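Local coordinates for putative phosphatase (Bacteroides thetaiotaomicron, PDB 3KYA), which is probably a phosphatase, though its activity is inferred, and binds zinc ions, with an IPT/TIG domain ahead of a beta-propeller-like array of antiparallel sheets, at residues A[258-262]-A[339-345]. Numbering follows the deposited sequence.
With ZN (zinc ion), chain B.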
ATOM      1  N   ASN A 258     -29.917 -13.751   3.901  1.00 16.33           N
ATOM      2  CA  ASN A 258     -30.926 -14.817   3.944  1.00 16.28           C
ATOM      3  C   ASN A 258     -31.335 -15.295   5.344  1.00 15.60           C
ATOM      4  O   ASN A 258     -32.326 -16.014   5.484  1.00 15.39           O
ATOM      5  CB  ASN A 258     -30.495 -15.987   3.040  1.00 16.22           C
ATOM      6  CG  ASN A 258     -30.426 -15.588   1.570  1.00 17.07           C
ATOM      7  OD1 ASN A 258     -31.275 -14.843   1.083  1.00 17.02           O
ATOM      8  ND2 ASN A 258     -29.404 -16.081   0.850  1.00 15.93           N
ATOM      9  N   GLY A 259     -30.537 -14.950   6.351  1.00 15.24           N
ATOM     10  CA  GLY A 259     -30.866 -15.217   7.749  1.00 14.87           C
ATOM     11  C   GLY A 259     -30.617 -16.575   8.373  1.00 14.47           C
ATOM     12  O   GLY A 259     -30.887 -16.745   9.563  1.00 14.28           O
ATOM     13  N   GLU A 260     -30.118 -17.554   7.610  1.00 14.18           N
ATOM     14  CA  GLU A 260     -29.859 -18.866   8.195  1.00 13.68           C
ATOM     15  C   GLU A 260     -28.669 -18.776   9.162  1.00 13.59           C
ATOM     16  O   GLU A 260     -27.905 -17.802   9.140  1.00 13.22           O
ATOM     17  CB  GLU A 260     -29.669 -19.959   7.118  1.00 13.86           C
ATOM     18  CG  GLU A 260     -28.362 -19.922   6.307  1.00 14.17           C
ATOM     19  CD  GLU A 260     -28.351 -18.914   5.169  1.00 15.71           C
ATOM     20  OE1 GLU A 260     -29.236 -18.020   5.126  1.00 15.40           O
ATOM     21  OE2 GLU A 260     -27.444 -19.033   4.301  1.00 15.63           O
ATOM     22  N   LEU A 261     -28.530 -19.799  10.003  1.00 13.81           N
ATOM     23  CA  LEU A 261     -27.499 -19.875  11.027  1.00 14.08           C
ATOM     24  C   LEU A 261     -26.396 -20.890  10.706  1.00 14.46           C
ATOM     25  O   LEU A 261     -26.680 -22.047  10.391  1.00 14.44           O
ATOM     26  CB  LEU A 261     -28.129 -20.266  12.364  1.00 14.53           C
ATOM     27  CG  LEU A 261     -27.196 -20.313  13.586  1.00 14.77           C
ATOM     28  CD1 LEU A 261     -26.673 -18.919  13.951  1.00 14.06           C
ATOM     29  CD2 LEU A 261     -27.906 -20.960  14.765  1.00 16.31           C
ATOM     30  N   TYR A 262     -25.145 -20.443  10.797  1.00 14.12           N
ATOM     31  CA  TYR A 262     -23.990 -21.308  10.636  1.00 14.43           C
ATOM     32  C   TYR A 262     -23.276 -21.458  11.975  1.00 14.88           C
ATOM     33  O   TYR A 262     -23.032 -20.463  12.668  1.00 15.86           O
ATOM     34  CB  TYR A 262     -23.053 -20.764   9.550  1.00 14.03           C
ATOM     35  CG  TYR A 262     -23.698 -20.809   8.181  1.00 13.90           C
ATOM     36  CD1 TYR A 262     -23.738 -21.994   7.441  1.00 12.54           C
ATOM     37  CD2 TYR A 262     -24.321 -19.685   7.648  1.00 13.46           C
ATOM     38  CE1 TYR A 262     -24.359 -22.039   6.206  1.00 12.97           C
ATOM     39  CE2 TYR A 262     -24.930 -19.721   6.412  1.00 13.23           C
ATOM     40  CZ  TYR A 262     -24.957 -20.898   5.696  1.00 12.52           C
ATOM     41  OH  TYR A 262     -25.587 -20.929   4.477  1.00 13.70           O
ATOM     42  N   TYR A 339     -20.189 -18.048  -1.374  1.00 13.91           N
ATOM     43  CA  TYR A 339     -21.595 -18.369  -1.097  1.00 13.60           C
ATOM     44  C   TYR A 339     -22.373 -18.604  -2.375  1.00 13.42           C
ATOM     45  O   TYR A 339     -22.435 -17.732  -3.229  1.00 13.19           O
ATOM     46  CB  TYR A 339     -22.227 -17.211  -0.339  1.00 13.73           C
ATOM     47  CG  TYR A 339     -23.614 -17.475   0.225  1.00 13.59           C
ATOM     48  CD1 TYR A 339     -23.772 -18.226   1.388  1.00 13.66           C
ATOM     49  CD2 TYR A 339     -24.753 -16.919  -0.367  1.00 14.22           C
ATOM     50  CE1 TYR A 339     -25.051 -18.438   1.957  1.00 14.29           C
ATOM     51  CE2 TYR A 339     -26.033 -17.127   0.187  1.00 14.40           C
ATOM     52  CZ  TYR A 339     -26.164 -17.885   1.348  1.00 13.72           C
ATOM     53  OH  TYR A 339     -27.407 -18.094   1.918  1.00 14.83           O
ATOM     54  N   ASP A 340     -22.966 -19.785  -2.511  1.00 13.75           N
ATOM     55  CA  ASP A 340     -23.799 -20.100  -3.674  1.00 14.23           C
ATOM     56  C   ASP A 340     -25.156 -19.470  -3.397  1.00 15.04           C
ATOM     57  O   ASP A 340     -25.890 -19.934  -2.524  1.00 14.23           O
ATOM     58  CB  ASP A 340     -23.924 -21.608  -3.895  1.00 13.88           C
ATOM     59  CG  ASP A 340     -24.761 -21.956  -5.116  1.00 13.41           C
ATOM     60  OD1 ASP A 340     -25.739 -21.231  -5.401  1.00 13.31           O
ATOM     61  OD2 ASP A 340     -24.459 -22.968  -5.802  1.00 14.18           O
ATOM     62  N   GLU A 341     -25.479 -18.422  -4.149  1.00 16.47           N
ATOM     63  CA  GLU A 341     -26.715 -17.663  -3.938  1.00 18.05           C
ATOM     64  C   GLU A 341     -28.008 -18.380  -4.319  1.00 18.07           C
ATOM     65  O   GLU A 341     -29.074 -17.972  -3.865  1.00 18.63           O
ATOM     66  CB  GLU A 341     -26.631 -16.308  -4.644  1.00 18.54           C
ATOM     67  CG  GLU A 341     -25.607 -15.409  -3.968  1.00 22.63           C
ATOM     68  CD  GLU A 341     -25.765 -13.945  -4.314  1.00 26.47           C
ATOM     69  OE1 GLU A 341     -25.766 -13.604  -5.516  1.00 30.49           O
ATOM     70  OE2 GLU A 341     -25.856 -13.137  -3.370  1.00 29.20           O
ATOM     71  N   ILE A 342     -27.920 -19.430  -5.126  1.00 18.20           N
ATOM     72  CA  ILE A 342     -29.103 -20.207  -5.511  1.00 18.42           C
ATOM     73  C   ILE A 342     -29.395 -21.256  -4.426  1.00 18.29           C
ATOM     74  O   ILE A 342     -30.515 -21.336  -3.931  1.00 18.73           O
ATOM     75  CB  ILE A 342     -28.941 -20.848  -6.906  1.00 18.73           C
ATOM     76  CG1 ILE A 342     -28.616 -19.781  -7.958  1.00 19.10           C
ATOM     77  CG2 ILE A 342     -30.201 -21.591  -7.313  1.00 19.10           C
ATOM     78  CD1 ILE A 342     -29.647 -18.681  -8.072  1.00 21.09           C
ATOM     79  N   LYS A 343     -28.389 -22.037  -4.041  1.00 17.90           N
ATOM     80  CA  LYS A 343     -28.529 -23.021  -2.953  1.00 17.82           C
ATOM     81  C   LYS A 343     -28.621 -22.371  -1.572  1.00 17.17           C
ATOM     82  O   LYS A 343     -29.075 -22.999  -0.624  1.00 16.93           O
ATOM     83  CB  LYS A 343     -27.328 -23.980  -2.906  1.00 17.68           C
ATOM     84  CG  LYS A 343     -27.311 -25.070  -3.930  1.00 19.95           C
ATOM     85  CD  LYS A 343     -25.953 -25.777  -3.946  1.00 19.25           C
ATOM     86  N   LYS A 344     -28.141 -21.138  -1.462  1.00 16.65           N
ATOM     87  CA  LYS A 344     -28.096 -20.412  -0.195  1.00 16.79           C
ATOM     88  C   LYS A 344     -27.227 -21.130   0.849  1.00 16.13           C
ATOM     89  O   LYS A 344     -27.593 -21.250   2.020  1.00 14.68           O
ATOM     90  CB  LYS A 344     -29.519 -20.127   0.326  1.00 17.04           C
ATOM     91  CG  LYS A 344     -30.327 -19.244  -0.613  1.00 19.10           C
ATOM     92  CD  LYS A 344     -31.692 -18.903  -0.031  1.00 21.65           C
ATOM     93  CE  LYS A 344     -32.494 -18.035  -0.977  1.00 23.01           C
ATOM     94  NZ  LYS A 344     -33.887 -17.857  -0.489  1.00 25.91           N
ATOM     95  N   GLU A 345     -26.054 -21.583   0.401  1.00 15.84           N
ATOM     96  CA  GLU A 345     -25.083 -22.273   1.238  1.00 15.93           C
ATOM     97  C   GLU A 345     -23.672 -21.838   0.880  1.00 15.35           C
ATOM     98  O   GLU A 345     -23.394 -21.513  -0.273  1.00 14.72           O
ATOM     99  CB  GLU A 345     -25.102 -23.788   0.974  1.00 16.62           C
ATOM    100  CG  GLU A 345     -26.409 -24.499   1.246  1.00 18.42           C
ATOM    101  CD  GLU A 345     -26.345 -25.982   0.898  1.00 18.64           C
ATOM    102  OE1 GLU A 345     -25.339 -26.436   0.312  1.00 20.29           O
ATOM    103  OE2 GLU A 345     -27.325 -26.691   1.202  1.00 21.79           O
TER
HETATM  104 ZN    ZN B 523     -25.506 -23.133  -7.554  0.50 25.21          ZN
HETATM  105  O   HOH W   1     -29.094 -15.702  -1.855  1.00 19.22           O
HETATM  106  O   HOH W   2     -24.334 -24.588  -8.448  1.00 15.71           O
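Y339 meets E260 through a short hydrogen bond, its OH donating to E260 OE2 at 2.6 Å on the syn side of the carboxylate, slightly out of its plane. The anti lone pair of E260 OE2 receives Y262 OH at 2.7 Å, so a single buried oxygen gathers two tyrosines, a compact example of a buried carboxylate satisfied by hydroxyls that link neighbouring sheets. E260 reaches them by a bend: CG lies between backbone N and carbonyl carbon (chi1 72°), and the chain turns again at chi2. Y339 OH also accepts a hydrogen bond from N258 ND2, 3.0 Å away, nearly straight (171°) and in the amide plane; donating one bond and accepting another probably fixes the hydroxyl's rotation. Water 1, at the Y339 ring edge, accepts from N258 ND2 and donates to the E341 carbonyl oxygen. K344 O lies 3.2 Å from E260 OE2, two acceptors side by side, and takes a hydrogen bond from R273 NH2, probably easing their repulsion.

Packing is thinner. The K344 chain crosses the N258 amide at about a right angle, K344 CG 3.6 Å from N258 ND2, while Y262 OH lies 3.5 Å from E345 CA. Beyond this, D340 binds zinc through OD2 and closes an Asx turn onto I342 N through OD1; the connection ends in a G1 beta bulge, K344 and E345 both facing D340. It joins strands 333-340 and 345-352, and the contact ties it to the turn entering strand 261-265 of the preceding sheet, with H255 stacked on Y339 and F346 edge-to-face with both tyrosines.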